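Local coordinates for autoinducer 2-binding protein LsrB (Clostridium saccharobutylicum DSM 13864, PDB 6DSP) that binds the quorum-sensing signal autoinducer-2 between its two lobes, as a receptor of the periplasmic-binding-protein family, at residues A[153-158]-A[216-221]; A[206-211]-A[232-237]; A[307-312]-A[327-332]; A[87-92]-A[111-116]; A[281-286]-A[299-304]. One frame throughout, in Å; residues are numbered along the deposited sequence.

Contact 1: residues A[153-158]-A[216-221]; sequences AIKYCW and DIDLII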
# COMPACT_ATOMS: atom_id res chain seq x y z
N ALA A 153 -14.77 -23.06 10.52
CA ALA A 153 -15.59 -22.03 9.87
C ALA A 153 -15.16 -20.66 10.40
O ALA A 153 -15.88 -19.98 11.14
CB ALA A 153 -17.07 -22.30 10.10
N ILE A 154 -13.93 -20.29 10.04
CA ILE A 154 -13.31 -19.05 10.52
C ILE A 154 -14.18 -17.86 10.12
O ILE A 154 -14.47 -17.65 8.94
CB ILE A 154 -11.90 -18.92 9.92
CG1 ILE A 154 -10.94 -20.05 10.38
CG2 ILE A 154 -11.29 -17.50 10.13
CD1 ILE A 154 -10.76 -20.15 11.89
N LYS A 155 -14.53 -17.03 11.11
CA LYS A 155 -15.29 -15.81 10.88
C LYS A 155 -14.31 -14.66 10.69
O LYS A 155 -13.40 -14.47 11.50
CB LYS A 155 -16.18 -15.53 12.09
CG LYS A 155 -17.39 -16.46 12.18
CD LYS A 155 -18.32 -16.05 13.32
CE LYS A 155 -19.61 -16.85 13.25
NZ LYS A 155 -20.60 -16.44 14.27
N TYR A 156 -14.46 -13.93 9.59
CA TYR A 156 -13.48 -12.89 9.30
C TYR A 156 -14.13 -11.73 8.57
O TYR A 156 -15.27 -11.81 8.09
CB TYR A 156 -12.32 -13.45 8.46
CG TYR A 156 -12.72 -13.67 7.02
CD1 TYR A 156 -13.43 -14.82 6.62
CD2 TYR A 156 -12.43 -12.72 6.06
CE1 TYR A 156 -13.82 -14.97 5.31
CE2 TYR A 156 -12.82 -12.88 4.75
CZ TYR A 156 -13.52 -13.97 4.39
OH TYR A 156 -13.89 -14.12 3.08
N CYS A 157 -13.37 -10.64 8.46
CA CYS A 157 -13.73 -9.57 7.53
C CYS A 157 -12.49 -8.77 7.21
O CYS A 157 -11.42 -8.99 7.79
CB CYS A 157 -14.83 -8.64 8.09
SG CYS A 157 -14.35 -7.54 9.43
N TRP A 158 -12.65 -7.83 6.28
CA TRP A 158 -11.60 -6.90 5.87
C TRP A 158 -11.88 -5.51 6.43
O TRP A 158 -13.05 -5.08 6.50
CB TRP A 158 -11.54 -6.80 4.33
CG TRP A 158 -11.20 -8.07 3.63
CD1 TRP A 158 -12.03 -9.14 3.43
CD2 TRP A 158 -9.97 -8.38 2.97
NE1 TRP A 158 -11.36 -10.11 2.71
CE2 TRP A 158 -10.10 -9.67 2.42
CE3 TRP A 158 -8.77 -7.69 2.80
CZ2 TRP A 158 -9.06 -10.29 1.73
CZ3 TRP A 158 -7.75 -8.29 2.12
CH2 TRP A 158 -7.89 -9.58 1.57
N ASP A 216 -17.44 -12.45 18.26
CA ASP A 216 -16.83 -13.76 18.06
C ASP A 216 -16.01 -13.85 16.76
O ASP A 216 -15.68 -14.97 16.32
CB ASP A 216 -17.90 -14.86 18.08
CG ASP A 216 -18.90 -14.73 16.96
OD1 ASP A 216 -18.85 -13.76 16.19
OD2 ASP A 216 -19.78 -15.57 16.85
N ILE A 217 -15.68 -12.72 16.15
CA ILE A 217 -14.88 -12.78 14.93
C ILE A 217 -13.53 -13.44 15.23
O ILE A 217 -12.94 -13.26 16.31
CB ILE A 217 -14.75 -11.36 14.34
CG1 ILE A 217 -14.32 -11.41 12.88
CG2 ILE A 217 -13.81 -10.48 15.21
CD1 ILE A 217 -14.54 -10.07 12.15
N ASP A 218 -13.02 -14.19 14.24
CA ASP A 218 -11.74 -14.88 14.41
C ASP A 218 -10.57 -14.13 13.80
O ASP A 218 -9.45 -14.21 14.32
CB ASP A 218 -11.78 -16.26 13.73
CG ASP A 218 -12.68 -17.24 14.46
OD1 ASP A 218 -12.43 -17.50 15.66
OD2 ASP A 218 -13.64 -17.72 13.82
N LEU A 219 -10.80 -13.42 12.70
CA LEU A 219 -9.71 -12.84 11.91
C LEU A 219 -10.17 -11.51 11.35
O LEU A 219 -11.25 -11.43 10.74
CB LEU A 219 -9.40 -13.81 10.74
CG LEU A 219 -8.48 -13.28 9.65
CD1 LEU A 219 -7.07 -13.00 10.21
CD2 LEU A 219 -8.46 -14.26 8.49
N ILE A 220 -9.34 -10.48 11.50
CA ILE A 220 -9.61 -9.18 10.86
C ILE A 220 -8.41 -8.86 9.99
O ILE A 220 -7.29 -8.74 10.51
CB ILE A 220 -9.85 -8.06 11.89
CG1 ILE A 220 -10.91 -8.48 12.93
CG2 ILE A 220 -10.28 -6.76 11.13
CD1 ILE A 220 -11.07 -7.49 14.07
N ILE A 221 -8.63 -8.77 8.68
CA ILE A 221 -7.55 -8.52 7.73
C ILE A 221 -7.52 -7.02 7.48
O ILE A 221 -8.43 -6.47 6.87
CB ILE A 221 -7.75 -9.28 6.40
CG1 ILE A 221 -7.91 -10.81 6.65
CG2 ILE A 221 -6.58 -9.00 5.47
CD1 ILE A 221 -8.32 -11.56 5.37

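Contact 2: residues A[206-211]-A[232-237]; sequences VGESIL and AQAAQN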
# COMPACT_ATOMS: atom_id res chain seq x y z
N VAL A 206 -13.60 2.49 14.34
CA VAL A 206 -14.08 1.41 13.48
C VAL A 206 -13.60 0.05 13.99
O VAL A 206 -14.38 -0.92 14.00
CB VAL A 206 -13.66 1.68 12.02
CG1 VAL A 206 -13.92 0.44 11.14
CG2 VAL A 206 -14.42 2.86 11.48
N GLY A 207 -12.33 -0.05 14.41
CA GLY A 207 -11.86 -1.32 14.98
C GLY A 207 -12.70 -1.76 16.15
O GLY A 207 -13.00 -2.96 16.30
N GLU A 208 -13.12 -0.81 16.99
CA GLU A 208 -13.99 -1.13 18.12
C GLU A 208 -15.37 -1.55 17.66
O GLU A 208 -15.97 -2.48 18.22
CB GLU A 208 -14.09 0.09 19.05
CG GLU A 208 -12.77 0.37 19.73
CD GLU A 208 -12.73 1.67 20.48
OE1 GLU A 208 -13.45 2.64 20.10
OE2 GLU A 208 -11.93 1.73 21.44
N SER A 209 -15.89 -0.89 16.62
CA SER A 209 -17.18 -1.27 16.05
C SER A 209 -17.17 -2.71 15.54
O SER A 209 -18.15 -3.45 15.72
CB SER A 209 -17.55 -0.33 14.88
OG SER A 209 -17.80 1.02 15.29
N ILE A 210 -16.10 -3.12 14.87
CA ILE A 210 -16.04 -4.51 14.40
C ILE A 210 -16.09 -5.48 15.56
O ILE A 210 -16.84 -6.46 15.52
CB ILE A 210 -14.76 -4.73 13.57
CG1 ILE A 210 -14.73 -3.80 12.35
CG2 ILE A 210 -14.63 -6.21 13.18
CD1 ILE A 210 -13.42 -3.92 11.56
N LEU A 211 -15.31 -5.22 16.62
CA LEU A 211 -15.26 -6.14 17.74
C LEU A 211 -16.55 -6.13 18.54
O LEU A 211 -16.89 -7.14 19.16
CB LEU A 211 -14.05 -5.80 18.60
CG LEU A 211 -12.68 -6.09 17.96
CD1 LEU A 211 -11.54 -5.43 18.75
CD2 LEU A 211 -12.47 -7.61 17.85
N ALA A 232 -5.43 -2.91 16.09
CA ALA A 232 -4.69 -3.41 17.25
C ALA A 232 -5.03 -2.58 18.49
O ALA A 232 -5.28 -3.13 19.58
CB ALA A 232 -3.20 -3.39 16.98
N GLN A 233 -5.08 -1.26 18.35
CA GLN A 233 -5.45 -0.42 19.49
C GLN A 233 -6.87 -0.74 19.98
O GLN A 233 -7.13 -0.81 21.18
CB GLN A 233 -5.34 1.05 19.08
CG GLN A 233 -5.65 1.98 20.24
CD GLN A 233 -4.59 1.93 21.33
OE1 GLN A 233 -3.38 1.92 21.01
NE2 GLN A 233 -5.01 1.91 22.59
N ALA A 234 -7.79 -0.96 19.03
CA ALA A 234 -9.15 -1.32 19.42
C ALA A 234 -9.18 -2.62 20.22
O ALA A 234 -9.90 -2.73 21.22
CB ALA A 234 -10.02 -1.47 18.18
N ALA A 235 -8.40 -3.61 19.79
CA ALA A 235 -8.34 -4.87 20.51
C ALA A 235 -7.78 -4.64 21.91
O ALA A 235 -8.33 -5.15 22.89
CB ALA A 235 -7.48 -5.85 19.72
N GLN A 236 -6.70 -3.88 22.01
CA GLN A 236 -6.13 -3.59 23.32
C GLN A 236 -7.13 -2.84 24.21
O GLN A 236 -7.27 -3.14 25.40
CB GLN A 236 -4.84 -2.81 23.12
CG GLN A 236 -4.08 -2.63 24.38
CD GLN A 236 -2.86 -1.81 24.12
OE1 GLN A 236 -1.90 -2.30 23.57
NE2 GLN A 236 -2.92 -0.52 24.45
N ASN A 237 -7.86 -1.88 23.63
CA ASN A 237 -8.91 -1.16 24.37
C ASN A 237 -9.97 -2.10 24.92
O ASN A 237 -10.56 -1.82 25.97
CB ASN A 237 -9.58 -0.11 23.47
CG ASN A 237 -8.67 1.06 23.16
OD1 ASN A 237 -7.59 1.20 23.72
ND2 ASN A 237 -9.13 1.91 22.26

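Contact 3: residues A[307-312]-A[327-332]; sequences VEVMPN and GVVLLP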
# COMPACT_ATOMS: atom_id res chain seq x y z
N VAL A 307 16.11 -3.03 -12.71
CA VAL A 307 14.68 -3.28 -12.72
C VAL A 307 14.23 -3.55 -14.14
O VAL A 307 14.85 -3.09 -15.11
CB VAL A 307 13.87 -2.13 -12.07
CG1 VAL A 307 14.40 -1.89 -10.68
CG2 VAL A 307 13.94 -0.87 -12.92
N GLU A 308 13.14 -4.31 -14.28
CA GLU A 308 12.55 -4.60 -15.58
C GLU A 308 11.16 -3.98 -15.63
O GLU A 308 10.36 -4.18 -14.72
CB GLU A 308 12.48 -6.12 -15.82
CG GLU A 308 11.93 -6.43 -17.21
CD GLU A 308 11.67 -7.90 -17.42
OE1 GLU A 308 12.09 -8.70 -16.55
OE2 GLU A 308 11.04 -8.26 -18.44
N VAL A 309 10.88 -3.24 -16.69
CA VAL A 309 9.54 -2.67 -16.86
C VAL A 309 8.61 -3.73 -17.42
O VAL A 309 8.86 -4.29 -18.49
CB VAL A 309 9.56 -1.43 -17.76
CG1 VAL A 309 8.17 -0.78 -17.84
CG2 VAL A 309 10.59 -0.43 -17.23
N MET A 310 7.53 -4.01 -16.69
CA MET A 310 6.55 -5.04 -17.01
C MET A 310 5.30 -4.42 -17.62
O MET A 310 5.01 -3.24 -17.40
CB MET A 310 6.13 -5.78 -15.73
CG MET A 310 7.30 -6.16 -14.85
SD MET A 310 8.52 -7.16 -15.69
CE MET A 310 7.52 -8.60 -16.00
N PRO A 311 4.49 -5.19 -18.34
CA PRO A 311 3.21 -4.65 -18.84
C PRO A 311 2.25 -4.33 -17.71
O PRO A 311 2.31 -4.91 -16.62
CB PRO A 311 2.66 -5.79 -19.71
CG PRO A 311 3.39 -6.95 -19.37
CD PRO A 311 4.69 -6.60 -18.73
N ASN A 312 1.33 -3.41 -18.00
CA ASN A 312 0.34 -3.00 -17.00
C ASN A 312 -0.48 -4.19 -16.50
O ASN A 312 -0.94 -4.19 -15.34
CB ASN A 312 -0.59 -1.97 -17.61
CG ASN A 312 0.09 -0.64 -17.79
OD1 ASN A 312 0.95 -0.26 -16.99
ND2 ASN A 312 -0.26 0.05 -18.85
N GLY A 327 3.91 1.20 -18.10
CA GLY A 327 4.24 -0.08 -17.52
C GLY A 327 4.50 -0.01 -16.03
O GLY A 327 4.33 1.04 -15.39
N VAL A 328 4.95 -1.14 -15.48
CA VAL A 328 5.03 -1.36 -14.04
C VAL A 328 6.40 -1.92 -13.67
O VAL A 328 6.90 -2.84 -14.32
CB VAL A 328 3.93 -2.36 -13.61
CG1 VAL A 328 4.07 -2.77 -12.14
CG2 VAL A 328 2.54 -1.83 -13.93
N VAL A 329 6.97 -1.41 -12.58
CA VAL A 329 8.15 -2.01 -11.95
C VAL A 329 7.68 -2.62 -10.64
O VAL A 329 7.00 -1.95 -9.86
CB VAL A 329 9.24 -0.95 -11.71
CG1 VAL A 329 10.34 -1.51 -10.85
CG2 VAL A 329 9.78 -0.45 -13.05
N LEU A 330 8.01 -3.89 -10.41
CA LEU A 330 7.62 -4.62 -9.20
C LEU A 330 8.78 -4.72 -8.22
O LEU A 330 9.90 -5.08 -8.60
CB LEU A 330 7.18 -6.04 -9.59
CG LEU A 330 5.84 -6.10 -10.33
CD1 LEU A 330 5.62 -7.44 -11.03
CD2 LEU A 330 4.68 -5.76 -9.39
N LEU A 331 8.50 -4.50 -6.93
CA LEU A 331 9.50 -4.81 -5.92
C LEU A 331 9.78 -6.31 -5.91
O LEU A 331 8.85 -7.12 -6.03
CB LEU A 331 8.98 -4.42 -4.54
CG LEU A 331 8.83 -2.93 -4.28
CD1 LEU A 331 8.50 -2.76 -2.81
CD2 LEU A 331 10.08 -2.15 -4.66
N PRO A 332 11.04 -6.72 -5.74
CA PRO A 332 11.36 -8.15 -5.75
C PRO A 332 10.96 -8.91 -4.50
O PRO A 332 10.94 -10.14 -4.54
CB PRO A 332 12.89 -8.16 -5.91
CG PRO A 332 13.35 -6.88 -5.34
CD PRO A 332 12.25 -5.88 -5.70
O HOH W 1 9.70 -5.27 -12.35

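Contact 4: residues A[87-92]-A[111-116]; sequences VDAAGV and SDVDPS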
# COMPACT_ATOMS: atom_id res chain seq x y z
N VAL A 87 -5.24 8.12 -3.77
CA VAL A 87 -6.33 7.67 -2.91
C VAL A 87 -7.56 7.26 -3.70
O VAL A 87 -8.40 6.51 -3.18
CB VAL A 87 -6.71 8.70 -1.84
CG1 VAL A 87 -5.54 9.08 -0.97
CG2 VAL A 87 -7.30 9.90 -2.44
N ASP A 88 -7.71 7.76 -4.92
CA ASP A 88 -8.84 7.45 -5.81
C ASP A 88 -8.39 7.80 -7.21
O ASP A 88 -8.18 8.98 -7.54
CB ASP A 88 -10.09 8.26 -5.47
CG ASP A 88 -11.21 7.90 -6.40
OD1 ASP A 88 -11.70 6.77 -6.34
OD2 ASP A 88 -11.58 8.72 -7.23
N ALA A 89 -8.28 6.80 -8.07
CA ALA A 89 -7.72 7.06 -9.39
C ALA A 89 -8.58 8.01 -10.18
O ALA A 89 -8.08 8.94 -10.82
CB ALA A 89 -7.53 5.74 -10.14
N ALA A 90 -9.90 7.78 -10.20
CA ALA A 90 -10.77 8.58 -11.04
C ALA A 90 -10.67 10.04 -10.67
O ALA A 90 -10.73 10.91 -11.53
CB ALA A 90 -12.21 8.07 -10.95
N GLY A 91 -10.53 10.33 -9.38
CA GLY A 91 -10.51 11.71 -8.90
C GLY A 91 -9.26 12.48 -9.20
O GLY A 91 -9.25 13.69 -9.00
N VAL A 92 -8.21 11.84 -9.70
CA VAL A 92 -7.02 12.58 -10.09
C VAL A 92 -6.73 12.48 -11.58
O VAL A 92 -5.74 13.06 -12.04
CB VAL A 92 -5.77 12.17 -9.29
CG1 VAL A 92 -5.93 12.61 -7.84
CG2 VAL A 92 -5.49 10.68 -9.45
N SER A 111 -0.18 3.00 -4.96
CA SER A 111 -1.54 2.83 -5.46
C SER A 111 -1.68 3.56 -6.80
O SER A 111 -1.50 4.78 -6.87
CB SER A 111 -2.58 3.33 -4.47
OG SER A 111 -3.85 2.97 -5.00
N ASP A 112 -1.99 2.80 -7.84
CA ASP A 112 -1.91 3.25 -9.21
C ASP A 112 -3.13 4.09 -9.61
O ASP A 112 -4.11 4.23 -8.85
CB ASP A 112 -1.81 2.02 -10.13
CG ASP A 112 -1.02 2.28 -11.41
OD1 ASP A 112 -0.62 3.44 -11.73
OD2 ASP A 112 -0.80 1.28 -12.12
N VAL A 113 -3.02 4.69 -10.80
CA VAL A 113 -4.13 5.39 -11.43
C VAL A 113 -4.42 4.71 -12.78
O VAL A 113 -3.79 3.70 -13.12
CB VAL A 113 -3.83 6.89 -11.62
CG1 VAL A 113 -3.54 7.52 -10.29
CG2 VAL A 113 -2.63 7.07 -12.57
N ASP A 114 -5.31 5.29 -13.60
CA ASP A 114 -5.54 4.75 -14.93
C ASP A 114 -4.20 4.75 -15.66
O ASP A 114 -3.54 5.80 -15.73
CB ASP A 114 -6.54 5.67 -15.64
CG ASP A 114 -6.94 5.19 -17.03
OD1 ASP A 114 -6.16 4.49 -17.67
OD2 ASP A 114 -8.04 5.59 -17.47
N PRO A 115 -3.75 3.61 -16.20
CA PRO A 115 -2.40 3.57 -16.80
C PRO A 115 -2.26 4.47 -18.02
O PRO A 115 -1.13 4.69 -18.48
CB PRO A 115 -2.22 2.09 -17.15
CG PRO A 115 -3.11 1.38 -16.12
CD PRO A 115 -4.34 2.26 -16.10
N SER A 116 -3.36 4.99 -18.58
CA SER A 116 -3.28 5.92 -19.70
C SER A 116 -2.83 7.31 -19.28
O SER A 116 -2.50 8.14 -20.15
CB SER A 116 -4.63 5.98 -20.41
OG SER A 116 -5.58 6.66 -19.59
O HOH W 2 -6.97 7.75 -13.15

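Contact 5: residues A[281-286]-A[299-304]; sequences CYMAYY and IEIPTV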
# COMPACT_ATOMS: atom_id res chain seq x y z
N CYS A 281 10.54 7.75 -7.43
CA CYS A 281 11.12 9.05 -7.75
C CYS A 281 12.25 8.93 -8.76
O CYS A 281 12.39 9.79 -9.64
CB CYS A 281 11.63 9.73 -6.48
SG CYS A 281 10.29 10.25 -5.38
N TYR A 282 13.04 7.85 -8.69
CA TYR A 282 14.09 7.65 -9.69
C TYR A 282 13.49 7.48 -11.10
O TYR A 282 14.00 8.06 -12.07
CB TYR A 282 14.96 6.43 -9.37
CG TYR A 282 16.13 6.38 -10.32
CD1 TYR A 282 17.30 7.08 -10.05
CD2 TYR A 282 16.04 5.69 -11.53
CE1 TYR A 282 18.37 7.08 -10.94
CE2 TYR A 282 17.12 5.69 -12.44
CZ TYR A 282 18.27 6.39 -12.13
OH TYR A 282 19.37 6.41 -12.99
N MET A 283 12.43 6.68 -11.23
CA MET A 283 11.82 6.49 -12.55
C MET A 283 11.31 7.81 -13.09
O MET A 283 11.47 8.10 -14.29
CB MET A 283 10.70 5.46 -12.48
CG MET A 283 11.21 4.03 -12.13
SD MET A 283 12.55 3.41 -13.21
CE MET A 283 11.71 3.45 -14.80
N ALA A 284 10.66 8.62 -12.24
CA ALA A 284 10.20 9.94 -12.68
C ALA A 284 11.37 10.82 -13.14
O ALA A 284 11.29 11.45 -14.19
CB ALA A 284 9.45 10.60 -11.55
N TYR A 285 12.46 10.84 -12.37
CA TYR A 285 13.64 11.63 -12.71
C TYR A 285 14.28 11.12 -14.00
O TYR A 285 14.69 11.91 -14.86
CB TYR A 285 14.64 11.52 -11.56
CG TYR A 285 16.07 11.78 -11.93
CD1 TYR A 285 16.55 13.08 -12.07
CD2 TYR A 285 16.96 10.73 -12.10
CE1 TYR A 285 17.88 13.32 -12.40
CE2 TYR A 285 18.30 10.96 -12.42
CZ TYR A 285 18.74 12.26 -12.58
OH TYR A 285 20.07 12.47 -12.90
N TYR A 286 14.35 9.80 -14.16
CA TYR A 286 14.99 9.20 -15.32
C TYR A 286 14.24 9.57 -16.59
O TYR A 286 14.85 9.95 -17.60
CB TYR A 286 15.01 7.69 -15.12
CG TYR A 286 15.76 6.91 -16.16
CD1 TYR A 286 17.14 6.84 -16.15
CD2 TYR A 286 15.08 6.22 -17.15
CE1 TYR A 286 17.84 6.11 -17.10
CE2 TYR A 286 15.76 5.48 -18.11
CZ TYR A 286 17.16 5.43 -18.08
OH TYR A 286 17.89 4.71 -19.01
N ILE A 299 16.57 -1.33 -16.55
CA ILE A 299 17.17 -0.06 -16.18
C ILE A 299 17.96 -0.26 -14.89
O ILE A 299 17.42 -0.78 -13.91
CB ILE A 299 16.11 1.03 -16.02
CG1 ILE A 299 15.43 1.26 -17.37
CG2 ILE A 299 16.72 2.33 -15.47
CD1 ILE A 299 14.05 1.80 -17.26
N GLU A 300 19.22 0.16 -14.90
CA GLU A 300 20.08 0.06 -13.72
C GLU A 300 19.87 1.30 -12.87
O GLU A 300 20.27 2.40 -13.26
CB GLU A 300 21.54 -0.06 -14.15
CG GLU A 300 22.54 0.12 -13.02
CD GLU A 300 22.34 -0.89 -11.91
OE1 GLU A 300 22.39 -0.49 -10.72
OE2 GLU A 300 22.14 -2.09 -12.22
N ILE A 301 19.25 1.13 -11.70
CA ILE A 301 19.06 2.22 -10.75
C ILE A 301 20.26 2.21 -9.80
O ILE A 301 20.39 1.27 -9.00
CB ILE A 301 17.75 2.06 -9.98
CG1 ILE A 301 16.58 2.06 -10.98
CG2 ILE A 301 17.61 3.15 -8.93
CD1 ILE A 301 15.22 1.92 -10.32
N PRO A 302 21.14 3.22 -9.85
CA PRO A 302 22.39 3.15 -9.08
C PRO A 302 22.13 2.88 -7.61
O PRO A 302 21.28 3.53 -6.99
CB PRO A 302 23.02 4.53 -9.29
CG PRO A 302 22.42 5.03 -10.55
CD PRO A 302 21.01 4.48 -10.59
N THR A 303 22.87 1.93 -7.05
CA THR A 303 22.83 1.49 -5.64
C THR A 303 21.56 0.73 -5.25
O THR A 303 21.43 0.34 -4.09
CB THR A 303 23.13 2.61 -4.63
OG1 THR A 303 21.97 3.43 -4.44
CG2 THR A 303 24.28 3.47 -5.11
N VAL A 304 20.62 0.53 -6.17
CA VAL A 304 19.43 -0.26 -5.92
C VAL A 304 19.46 -1.58 -6.68
O VAL A 304 19.31 -2.64 -6.09
CB VAL A 304 18.16 0.54 -6.26
CG1 VAL A 304 16.94 -0.36 -6.14
CG2 VAL A 304 18.04 1.74 -5.33
O HOH W 3 19.91 4.46 -14.82

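Contact 1: residues A[153-158]-A[216-221]
One face of the W158 indole is covered by I221, which lies beside it and points the same way. CG2 of I221 sits 4.0 Å from the centroid of the six-membered ring of W158, 27° off its normal, and CD1 lies over the same indole nearer the rim. Strands 155-160 and 219-222 are the central pair of the four-stranded parallel sheet in one α/β lobe of the periplasmic-binding-protein fold. The Y156 ring meets I221 CD1 only obliquely, while I154 O and W158 NE1 lie at its edge, in plane. Y156 OH and W158 NE1 share a partner, E176. Y156, W158, L219 and I221 occupy one sheet face, where helix 127-144 packs on W158 and I221; C157 and I220 turn to the other, under helix 200-213. C157 carries SG between the backbone N and the carbonyl carbon (chi1 72°), and this sulfur touches I217 CD1 at 3.7 Å. The parallel ladder runs through C157, whose N gives to L219 O (3.2 Å) and whose O takes I221 N (2.9 Å). At the start of the pair K155 O is gripped twice, by D218 N at 2.8 Å and by L219 N at 3.0 Å. The extended K155 side chain runs out to a salt bridge with D216, NZ meeting OD2 on the syn side, though well out of the carboxylate plane. D218 uses both oxygens: OD1 forms a salt bridge with R145, and OD2 accepts K155 N at 2.9 Å through its anti lone pair, the N-H pointing almost straight at it (176°).

Contact 2: residues A[206-211]-A[232-237]
A234 pushes its CB into the backbone of the facing helix, 3.4 Å from both G207 C and E208 N. G207 has no side chain to stand in the way, and the axes of the two short segments come within 8.0 Å, crossing at -56°. E208 rests CG on the same methyl, 3.7 Å from A234 CB. On the other flank L211 brings CD1 to 3.7 Å from A235 CA, touching the backbone more closely than the A235 methyl. At the solvent side E208 extends beyond CG until OE2 takes an N-H from N237 ND2 at 2.9 Å, from the anti side and 33° out of the carboxylate plane. A second shell sets this amide: Q233 NE2, one helical turn back, donates to N237 OD1 at 2.9 Å, and Q233 OE1 is itself bonded to Y259 OH. Helices 200-213 and 227-237 flank strand 219-222 in the chain, in the lobe built on the four-stranded parallel sheet, where I210 packs on C157. With OD1 occupied by Q233, the N237 amide turns its NH2 to the carboxylate, so the small apolar interface is bordered by a charge-to-neutral bond, and E208 probably keeps its negative charge.

Contact 3: residues A[307-312]-A[327-332]
M310 and V328 form an antiparallel hydrogen-bonded pair, the direct backbone link between these segments. M310 N gives to V328 O at 2.7 Å, and V328 N returns a bond to M310 O at 2.8 Å. Two residues on, at E308 and L330, the strands part and a water fills in, donating to E308 O (2.7 Å) and accepting from L330 N (2.9 Å), where a direct bond would be expected. Among apolar contacts, the V307 and V329 side chains cross at about a right angle, V307 CB lying 3.8 Å from V329 CG1, and M279 of helix 273-288 packs on both valines. The M310 chain bends at chi2 and chi3 and its end leads off from the other strand, while CG stays loosely against L330 CD1. At the far end N312 lays OD1 3.3 Å from G327 CA; this oxygen is bonded to R118 NH2, and ND2 of the same amide to S326 OG, so two partners fix its rotation. G327 bonds through its backbone to K119 and M121, at strand 120-123. Strand 327-330 thus joins the parallel part of a mixed sheet to its antiparallel margin, in one lobe of this periplasmic-binding-protein fold.

Contact 4: residues A[87-92]-A[111-116]
A89 and V92, in the first turn of helix 89-101, pack on V113 in the loop that leaves strand 105-109, at the cleft end of a Rossmann-like lobe of the periplasmic-binding-protein fold. The same loop begins with D110, a residue of the autoinducer pocket. A89 points its CB at the V113 backbone, 3.7 Å from V113 CA, with D112 O and D114 N a little farther from the same methyl. The V92 and V113 side chains cross at about a right angle and touch through single methyls, V92 CG2 to V113 CG1 at 3.8 Å. V113 holds CG1 anti to its own carbonyl carbon (chi1 -58°), which places that methyl against V92. D88 is the N-cap of the helix, its OD2 accepting G91 N at 2.9 Å. D114 opens an Asx turn, its OD1 taking S116 N from above the carboxylate plane, and its OD2 forms a salt bridge with K93 of helix 89-101. S111 OG is bonded to the backbone N of D167, another pocket residue. Between the two segments a water completes the join, donating to A89 O at 2.8 Å and accepting from D114 N at 3.0 Å.

Contact 5: residues A[281-286]-A[299-304]
Y282, M283 and Y286 of helix 273-288 pack against I299, I301 and P302 at strand 298-301, the margin of the mixed sheet in one lobe of the periplasmic-binding-protein fold. Two CH-pi contacts carry the packing. I301 lays CG2 over one face of the Y282 ring, 4.0 Å from the centroid and 18° off the normal, and its CG1 approaches Y282 CD2 at 3.7 Å as the two side chains slide past each other in opposite directions. One helical turn on, the Y286 ring takes I299 CG2 over a face, 4.2 Å from its centroid. Both tyrosines hold CG anti to the backbone N (chi1 -172° in Y282), the torsion that starts their rings toward the strand. M283 and I299 meet tip to tip, M283 CE lying 3.8 Å from I299 CD1. P302 crosses the Y282 side chain at about a right angle, with CD 3.5 Å from Y282 OH, and W50 meets the Y282 ring edge-to-face. The Y282 hydroxyl is bonded to a water at 2.7 Å, and that water donates to E300 O at 2.6 Å. The contact is thus largely apolar, with methyls laid on ring faces, while a water links the Y282 hydroxyl to the strand backbone.

Overall arrangement
The five contacts divide between the two lobes that enclose the ligand. Contacts 1 and 2 adjoin, centres 13 Å apart, because I210 of 206-211 packs on C157, I217 and I220 of contact 1. Contacts 3, 4 and 5 share the other lobe: V307 O probably accepts a hydrogen bond from I299 N (2.8 Å), joining contacts 3 and 5 in one sheet, and N312 of contact 3 packs on P115 of contact 4. Contacts 1 and 5, and likewise 2 and 5, have centres 41 Å apart. The side chains of W158, D112 and L330 are about 10, 11 and 13 Å from the bound autoinducer, so contacts 1, 4 and 3 lie near the pocket without lining it; D110 and D167 of the pocket adjoin contact 4.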